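PDB 4RKS: putative uncharacterized protein Ta1305 from Thermoplasma acidophilum, which phosphorylates (R)-mevalonate at its 3-hydroxyl with ATP, an early step in the alternative mevalonate route to isoprenoids found in extreme acidophiles. Local coordinates for residues I210-N213 with I214-D218; Y257-I260 with L261-V264; T172-G176 with F177-T181. All coordinates share one frame; numbering follows the deposited sequence.

Contact 1: I210-N213 with I214-D218. With MEV ((R)-mevalonate), chain C.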
loop_
_atom_site.group_PDB
_atom_site.type_symbol
_atom_site.label_atom_id
_atom_site.label_comp_id
_atom_site.label_asym_id
_atom_site.label_seq_id
_atom_site.Cartn_x
_atom_site.Cartn_y
_atom_site.Cartn_z
ATOM N N ILE A 210 7.825 10.464 8.336
ATOM C CA ILE A 210 7.998 9.153 8.954
ATOM C C ILE A 210 9.346 8.555 8.533
ATOM O O ILE A 210 10.183 8.233 9.376
ATOM C CB ILE A 210 6.838 8.193 8.590
ATOM C CG1 ILE A 210 5.523 8.685 9.216
ATOM C CG2 ILE A 210 7.162 6.773 9.049
ATOM C CD1 ILE A 210 4.255 7.930 8.761
ATOM N N HIS A 211 9.556 8.423 7.227
ATOM C CA HIS A 211 10.826 7.939 6.693
ATOM C C HIS A 211 12.025 8.764 7.181
ATOM O O HIS A 211 13.043 8.217 7.608
ATOM C CB HIS A 211 10.781 7.937 5.157
ATOM C CG HIS A 211 9.834 6.931 4.586
ATOM N ND1 HIS A 211 9.689 5.665 5.112
ATOM C CD2 HIS A 211 8.973 7.007 3.543
ATOM C CE1 HIS A 211 8.784 5.002 4.413
ATOM N NE2 HIS A 211 8.334 5.794 3.456
ATOM N N GLN A 212 11.905 10.082 7.120
ATOM C CA GLN A 212 13.015 10.952 7.514
ATOM C C GLN A 212 13.369 10.803 9.003
ATOM O O GLN A 212 14.540 10.759 9.369
ATOM C CB GLN A 212 12.682 12.415 7.190
ATOM C CG GLN A 212 13.830 13.392 7.435
ATOM C CD GLN A 212 13.512 14.818 6.993
ATOM O OE1 GLN A 212 12.354 15.167 6.743
ATOM N NE2 GLN A 212 14.547 15.648 6.893
ATOM N N ASN A 213 12.374 10.695 9.871
ATOM C CA ASN A 213 12.690 10.676 11.307
ATOM C C ASN A 213 13.000 9.295 11.889
ATOM O O ASN A 213 13.840 9.180 12.781
ATOM C CB ASN A 213 11.556 11.316 12.096
ATOM C CG ASN A 213 11.544 12.818 11.958
ATOM O OD1 ASN A 213 12.004 13.541 12.842
ATOM N ND2 ASN A 213 11.043 13.296 10.837
ATOM N N ILE A 214 12.349 8.244 11.386
ATOM C CA ILE A 214 12.526 6.924 11.979
ATOM C C ILE A 214 13.987 6.472 11.963
ATOM O O ILE A 214 14.443 5.803 12.886
ATOM C CB ILE A 214 11.664 5.842 11.286
ATOM C CG1 ILE A 214 11.459 4.674 12.251
ATOM C CG2 ILE A 214 12.303 5.364 9.943
ATOM C CD1 ILE A 214 10.843 3.453 11.628
ATOM N N VAL A 215 14.734 6.865 10.940
ATOM C CA VAL A 215 16.123 6.435 10.820
ATOM C C VAL A 215 17.015 7.145 11.854
ATOM O O VAL A 215 18.156 6.750 12.092
ATOM C CB VAL A 215 16.655 6.680 9.380
ATOM C CG1 VAL A 215 18.009 6.015 9.178
ATOM C CG2 VAL A 215 15.660 6.129 8.349
ATOM N N ARG A 216 16.493 8.179 12.496
ATOM C CA ARG A 216 17.289 8.866 13.516
ATOM C C ARG A 216 17.363 8.088 14.840
ATOM O O ARG A 216 18.244 8.346 15.671
ATOM C CB ARG A 216 16.733 10.268 13.759
ATOM C CG ARG A 216 16.943 11.201 12.584
ATOM C CD ARG A 216 16.141 12.474 12.725
ATOM N NE ARG A 216 16.400 13.355 11.595
ATOM C CZ ARG A 216 15.678 14.426 11.305
ATOM N NH1 ARG A 216 14.640 14.753 12.060
ATOM N NH2 ARG A 216 15.997 15.167 10.257
ATOM N N SER A 217 16.446 7.140 15.025
ATOM C CA SER A 217 16.352 6.371 16.270
ATOM C C SER A 217 17.508 5.383 16.490
ATOM O O SER A 217 17.939 4.688 15.572
ATOM C CB SER A 217 15.022 5.611 16.314
ATOM O OG SER A 217 14.942 4.793 17.467
ATOM N N ASP A 218 17.988 5.327 17.731
ATOM C CA ASP A 218 19.026 4.386 18.140
ATOM C C ASP A 218 18.557 2.934 18.050
ATOM O O ASP A 218 19.363 2.011 17.968
ATOM C CB ASP A 218 19.470 4.693 19.570
ATOM C CG ASP A 218 19.535 6.184 19.844
ATOM O OD1 ASP A 218 19.954 6.934 18.936
ATOM O OD2 ASP A 218 19.157 6.610 20.956
HETATM C C8 MEV C . 4.873 2.863 3.637
HETATM O O8 MEV C . 5.688 3.538 2.698
HETATM C C2 MEV C . 4.865 3.673 4.914
HETATM C C3 MEV C . 3.803 3.335 5.947
HETATM O O7 MEV C . 2.515 3.250 5.394
HETATM C C4 MEV C . 4.118 2.021 6.643
HETATM C C5 MEV C . 3.643 0.800 5.877
HETATM O O3 MEV C . 2.475 0.736 5.389
HETATM O O4 MEV C . 4.436 -0.155 5.704
HETATM C C6 MEV C . 3.814 4.458 6.961
#
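Ile214 N donates to Ile210 O over 3.0 Å. The next link reaches back three residues, from Arg216 N to Asn213 O at 2.8 Å. A type I beta turn runs from Ile214 to Ser217, whose OG caps Leu219 N just ahead of helix 220-238.

Among the polar side chains, Arg216 has CG beside its backbone N (chi1 -69°) and runs extended to NE, which carries NH1 back to 3.0 Å from Asn213 OD1, the amide and guanidinium planes standing 74° apart. Asn213 ND2 is hydrogen-bonded to Val209 O. Gln212 runs alongside Arg216, and Gln212 O lies over one guanidinium face.

A methyl of Val215, CG2, rests 3.4 Å from the carbonyl oxygen His211 O. Apolar packing comes from Ile214, which faces Tyr257 and Leu261 of helix 243-262.

Toward the ligand, Ile210 CD1 touches mevalonate C6 at 3.9 Å. The His211 ring has mevalonate O8 near its plane, 3.6 Å from His211 NE2, and is fixed in rotation by two bonds, ND1 with Gly40 N and NE2 with Glu159 OE2. This is the C-terminal end of a helix with one face built into the mevalonate pocket.

Contact 2: Y257-I260 with L261-V264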
loop_
_atom_site.group_PDB
_atom_site.type_symbol
_atom_site.label_atom_id
_atom_site.label_comp_id
_atom_site.label_asym_id
_atom_site.label_seq_id
_atom_site.Cartn_x
_atom_site.Cartn_y
_atom_site.Cartn_z
ATOM N N TYR A 257 6.716 -0.532 16.024
ATOM C CA TYR A 257 6.931 0.543 15.064
ATOM C C TYR A 257 6.529 1.894 15.631
ATOM O O TYR A 257 7.277 2.870 15.537
ATOM C CB TYR A 257 6.139 0.225 13.799
ATOM C CG TYR A 257 6.252 1.159 12.622
ATOM C CD1 TYR A 257 7.383 1.159 11.802
ATOM C CD2 TYR A 257 5.191 1.971 12.273
ATOM C CE1 TYR A 257 7.456 1.971 10.692
ATOM C CE2 TYR A 257 5.252 2.787 11.165
ATOM C CZ TYR A 257 6.381 2.786 10.379
ATOM O OH TYR A 257 6.410 3.602 9.279
ATOM N N HIS A 258 5.358 1.965 16.248
ATOM C CA HIS A 258 4.906 3.268 16.719
ATOM C C HIS A 258 5.531 3.670 18.055
ATOM O O HIS A 258 5.542 4.850 18.406
ATOM C CB HIS A 258 3.385 3.291 16.755
ATOM C CG HIS A 258 2.786 3.368 15.386
ATOM N ND1 HIS A 258 2.883 4.496 14.604
ATOM C CD2 HIS A 258 2.137 2.445 14.636
ATOM C CE1 HIS A 258 2.295 4.277 13.442
ATOM N NE2 HIS A 258 1.832 3.041 13.434
ATOM N N SER A 259 6.104 2.708 18.770
ATOM C CA SER A 259 6.938 3.049 19.928
ATOM C C SER A 259 8.257 3.690 19.467
ATOM O O SER A 259 8.754 4.632 20.086
ATOM C CB SER A 259 7.208 1.812 20.785
ATOM O OG SER A 259 8.019 2.133 21.899
ATOM N N ILE A 260 8.816 3.197 18.365
ATOM C CA ILE A 260 10.042 3.794 17.830
ATOM C C ILE A 260 9.787 5.214 17.300
ATOM O O ILE A 260 10.539 6.134 17.606
ATOM C CB ILE A 260 10.664 2.920 16.724
ATOM C CG1 ILE A 260 11.112 1.588 17.320
ATOM C CG2 ILE A 260 11.842 3.635 16.071
ATOM C CD1 ILE A 260 11.629 0.603 16.316
ATOM N N LEU A 261 8.709 5.397 16.545
ATOM C CA LEU A 261 8.357 6.718 16.027
ATOM C C LEU A 261 8.132 7.759 17.135
ATOM O O LEU A 261 8.634 8.877 17.041
ATOM C CB LEU A 261 7.117 6.627 15.128
ATOM C CG LEU A 261 7.382 5.994 13.756
ATOM C CD1 LEU A 261 6.109 5.860 12.923
ATOM C CD2 LEU A 261 8.430 6.775 12.989
ATOM N N ARG A 262 7.387 7.396 18.179
ATOM C CA ARG A 262 7.106 8.323 19.278
ATOM C C ARG A 262 8.389 8.836 19.920
ATOM O O ARG A 262 8.474 9.999 20.299
ATOM C CB ARG A 262 6.212 7.666 20.344
ATOM C CG ARG A 262 4.728 7.602 19.959
ATOM C CD ARG A 262 3.838 7.164 21.138
ATOM N NE ARG A 262 4.242 5.867 21.688
ATOM C CZ ARG A 262 3.748 4.695 21.297
ATOM N NH1 ARG A 262 2.821 4.638 20.342
ATOM N NH2 ARG A 262 4.187 3.577 21.856
ATOM N N GLY A 263 9.391 7.968 20.022
ATOM C CA GLY A 263 10.691 8.357 20.528
ATOM C C GLY A 263 11.476 9.285 19.612
ATOM O O GLY A 263 12.514 9.803 20.010
ATOM N N VAL A 264 11.001 9.483 18.383
ATOM C CA VAL A 264 11.611 10.466 17.483
ATOM C C VAL A 264 10.606 11.601 17.192
ATOM O O VAL A 264 10.771 12.393 16.262
ATOM C CB VAL A 264 12.108 9.799 16.176
ATOM C CG1 VAL A 264 12.992 10.741 15.391
ATOM C CG2 VAL A 264 12.922 8.576 16.504
#
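Tyr257 has CG anti to its backbone N (chi1 -177°), whereas Leu261, one helical turn on, has CG beside its N (chi1 -74°); the two side chains therefore lean across each other, and Leu261 CD1 comes to 3.6 Å from Tyr257 CE2. The same methyl also serves His258, whose side chain runs alongside that of Leu261 and brings His258 ND1 to 3.9 Å from Leu261 CD1. Leu261 thus packs on two neighbouring rings through a single branch. Tyr257 CD2 stands 3.7 Å above the plane of the His258 ring, over its centre, and His258 CD2 lies in the tyrosine plane, so the tyrosine presents an edge to an imidazole face.

Arg262 behaves differently. Its chain bends at chi3 (-57°) and folds the guanidinium back over the preceding turn, placing one face above His258 O, 3.3 Å from the plane, with Arg262 NH2 at 3.4 Å from Ser259 CA. Arg262 NH1 also lies near His258 O, but at an angle too poor for a hydrogen bond, so the guanidinium packs on this carbonyl without being bonded to it.

The backbone frame is helical: Leu261 N donates to Tyr257 O at 3.1 Å and Arg262 N to His258 O at 3.2 Å, while the bond from Gly263 N to Ser259 O is weak. Val264 N donates to Leu261 O, 2.8 Å away.

Outside the segments, His258 NE2 is bonded to Val293 O, and Tyr257 OH makes a weak bond to Leu38 O. This is the C-terminal end of helix 243-262 and the turn that leaves it, with Tyr257 contributed to the wall of the mevalonate pocket.

Contact 3: T172-G176 with F177-T181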
loop_
_atom_site.group_PDB
_atom_site.type_symbol
_atom_site.label_atom_id
_atom_site.label_comp_id
_atom_site.label_asym_id
_atom_site.label_seq_id
_atom_site.Cartn_x
_atom_site.Cartn_y
_atom_site.Cartn_z
ATOM N N THR A 172 8.065 -7.753 0.800
ATOM C CA THR A 172 9.060 -7.122 -0.042
ATOM C C THR A 172 10.383 -7.158 0.699
ATOM O O THR A 172 10.597 -6.375 1.627
ATOM C CB THR A 172 8.678 -5.697 -0.410
ATOM O OG1 THR A 172 7.462 -5.731 -1.159
ATOM C CG2 THR A 172 9.779 -5.035 -1.265
ATOM N N TRP A 173 11.225 -8.123 0.324
ATOM C CA TRP A 173 12.573 -8.288 0.891
ATOM C C TRP A 173 13.455 -7.144 0.433
ATOM O O TRP A 173 13.364 -6.731 -0.711
ATOM C CB TRP A 173 13.202 -9.627 0.456
ATOM C CG TRP A 173 12.322 -10.828 0.712
ATOM C CD1 TRP A 173 11.506 -11.457 -0.190
ATOM C CD2 TRP A 173 12.145 -11.514 1.956
ATOM N NE1 TRP A 173 10.854 -12.503 0.410
ATOM C CE2 TRP A 173 11.216 -12.553 1.731
ATOM C CE3 TRP A 173 12.676 -11.346 3.240
ATOM C CZ2 TRP A 173 10.815 -13.428 2.739
ATOM C CZ3 TRP A 173 12.279 -12.214 4.240
ATOM C CH2 TRP A 173 11.351 -13.242 3.985
ATOM N N SER A 174 14.319 -6.642 1.303
ATOM C CA SER A 174 15.184 -5.524 0.927
ATOM C C SER A 174 16.367 -5.380 1.871
ATOM O O SER A 174 16.229 -5.517 3.091
ATOM C CB SER A 174 14.399 -4.208 0.891
ATOM O OG SER A 174 15.241 -3.128 0.506
ATOM N N ASP A 175 17.533 -5.107 1.290
ATOM C CA ASP A 175 18.741 -4.849 2.055
ATOM C C ASP A 175 19.158 -3.388 1.906
ATOM O O ASP A 175 20.261 -2.999 2.278
ATOM C CB ASP A 175 19.876 -5.790 1.610
ATOM C CG ASP A 175 20.218 -5.664 0.121
ATOM O OD1 ASP A 175 19.730 -4.733 -0.564
ATOM O OD2 ASP A 175 20.989 -6.518 -0.373
ATOM N N GLY A 176 18.271 -2.584 1.338
ATOM C CA GLY A 176 18.561 -1.180 1.117
ATOM C C GLY A 176 19.161 -0.874 -0.247
ATOM O O GLY A 176 19.278 0.292 -0.625
ATOM N N PHE A 177 19.543 -1.917 -0.982
ATOM C CA PHE A 177 20.132 -1.747 -2.310
ATOM C C PHE A 177 19.290 -2.434 -3.368
ATOM O O PHE A 177 19.057 -1.890 -4.441
ATOM C CB PHE A 177 21.555 -2.314 -2.355
ATOM C CG PHE A 177 22.459 -1.773 -1.289
ATOM C CD1 PHE A 177 23.050 -0.522 -1.434
ATOM C CD2 PHE A 177 22.725 -2.512 -0.146
ATOM C CE1 PHE A 177 23.882 -0.017 -0.455
ATOM C CE2 PHE A 177 23.559 -2.013 0.844
ATOM C CZ PHE A 177 24.141 -0.763 0.688
ATOM N N HIS A 178 18.857 -3.650 -3.053
ATOM C CA HIS A 178 18.012 -4.438 -3.927
ATOM C C HIS A 178 16.771 -4.877 -3.173
ATOM O O HIS A 178 16.862 -5.329 -2.034
ATOM C CB HIS A 178 18.779 -5.645 -4.465
ATOM C CG HIS A 178 20.008 -5.267 -5.237
ATOM N ND1 HIS A 178 21.274 -5.298 -4.689
ATOM C CD2 HIS A 178 20.161 -4.813 -6.505
ATOM C CE1 HIS A 178 22.153 -4.897 -5.590
ATOM N NE2 HIS A 178 21.503 -4.596 -6.700
ATOM N N ALA A 179 15.612 -4.730 -3.810
ATOM C CA ALA A 179 14.342 -5.115 -3.193
ATOM C C ALA A 179 13.551 -6.020 -4.131
ATOM O O ALA A 179 13.581 -5.865 -5.371
ATOM C CB ALA A 179 13.524 -3.882 -2.812
ATOM N N TYR A 180 12.840 -6.971 -3.538
ATOM C CA TYR A 180 12.103 -7.948 -4.320
ATOM C C TYR A 180 10.787 -8.359 -3.634
ATOM O O TYR A 180 10.788 -8.810 -2.489
ATOM C CB TYR A 180 12.998 -9.173 -4.580
ATOM C CG TYR A 180 12.360 -10.210 -5.478
ATOM C CD1 TYR A 180 11.569 -11.226 -4.948
ATOM C CD2 TYR A 180 12.533 -10.161 -6.860
ATOM C CE1 TYR A 180 10.969 -12.173 -5.771
ATOM C CE2 TYR A 180 11.941 -11.105 -7.692
ATOM C CZ TYR A 180 11.160 -12.106 -7.144
ATOM O OH TYR A 180 10.570 -13.044 -7.963
ATOM N N THR A 181 9.664 -8.202 -4.343
ATOM C CA THR A 181 8.340 -8.474 -3.766
ATOM C C THR A 181 7.848 -9.867 -4.171
ATOM O O THR A 181 7.848 -10.224 -5.344
ATOM C CB THR A 181 7.298 -7.428 -4.188
ATOM O OG1 THR A 181 7.658 -6.145 -3.659
ATOM C CG2 THR A 181 5.895 -7.813 -3.678
#
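Trp173 and Tyr180 form the hydrogen-bonded pair of an antiparallel beta hairpin, strands 169-174 and 179-185, with the short strand axes at 165°. Tyr180 N donates to Trp173 O at 2.9 Å, and Trp173 N donates in return to Tyr180 O. On the opposite face, the non-hydrogen-bonded pairs set Ser174 CB 3.8 Å from Ala179 CB. Thr172 OG1 lies 2.5 Å from Thr181 OG1, which is hydrogen-bonded to Glu151 OE2.

The loop end is closed by Asp175, whose CG sits between its own N and carbonyl carbon (chi1 58°). From there Asp175 OD1 takes two backbone donors: Phe177 N at 2.9 Å, 29° out of the carboxylate plane, and His178 N, also 2.9 Å from Asp175 OD1, almost in line with the C-O bond.

Ser174 shapes the entry to the loop: its OG accepts from Gly176 N at 3.2 Å, an ST turn, and is also bonded to Pro49 O. An alanine here removes the hydroxyl, and the start of the loop would probably be held less firmly, with Gly176 N lacking its acceptor. Farther out, Tyr180 stacks on His148, and Trp173 NE1 is hydrogen-bonded to Glu182 OE1.

In the fold
Contacts 1 and 2 are neighbours and partly buried: their centres lie about 9 Å apart, they touch directly, as where Asn213 O meets Val264 CG1 at 3.2 Å, and both sit at helix ends in the C-terminal domain. Each sends part of its buried side to the mevalonate pocket and its charged arginine to the surface. Contact 3 is a surface hairpin in the N-terminal domain, its centre about 19 Å from that of contact 1 and about 23 Å from that of contact 2, and touches neither. The chemistry differs accordingly: helical bonds with polar side-chain meetings in 210-218, helical bonds with ring and leucine packing in 257-264, cross-strand bonds with side-chain-to-backbone turns in 172-181.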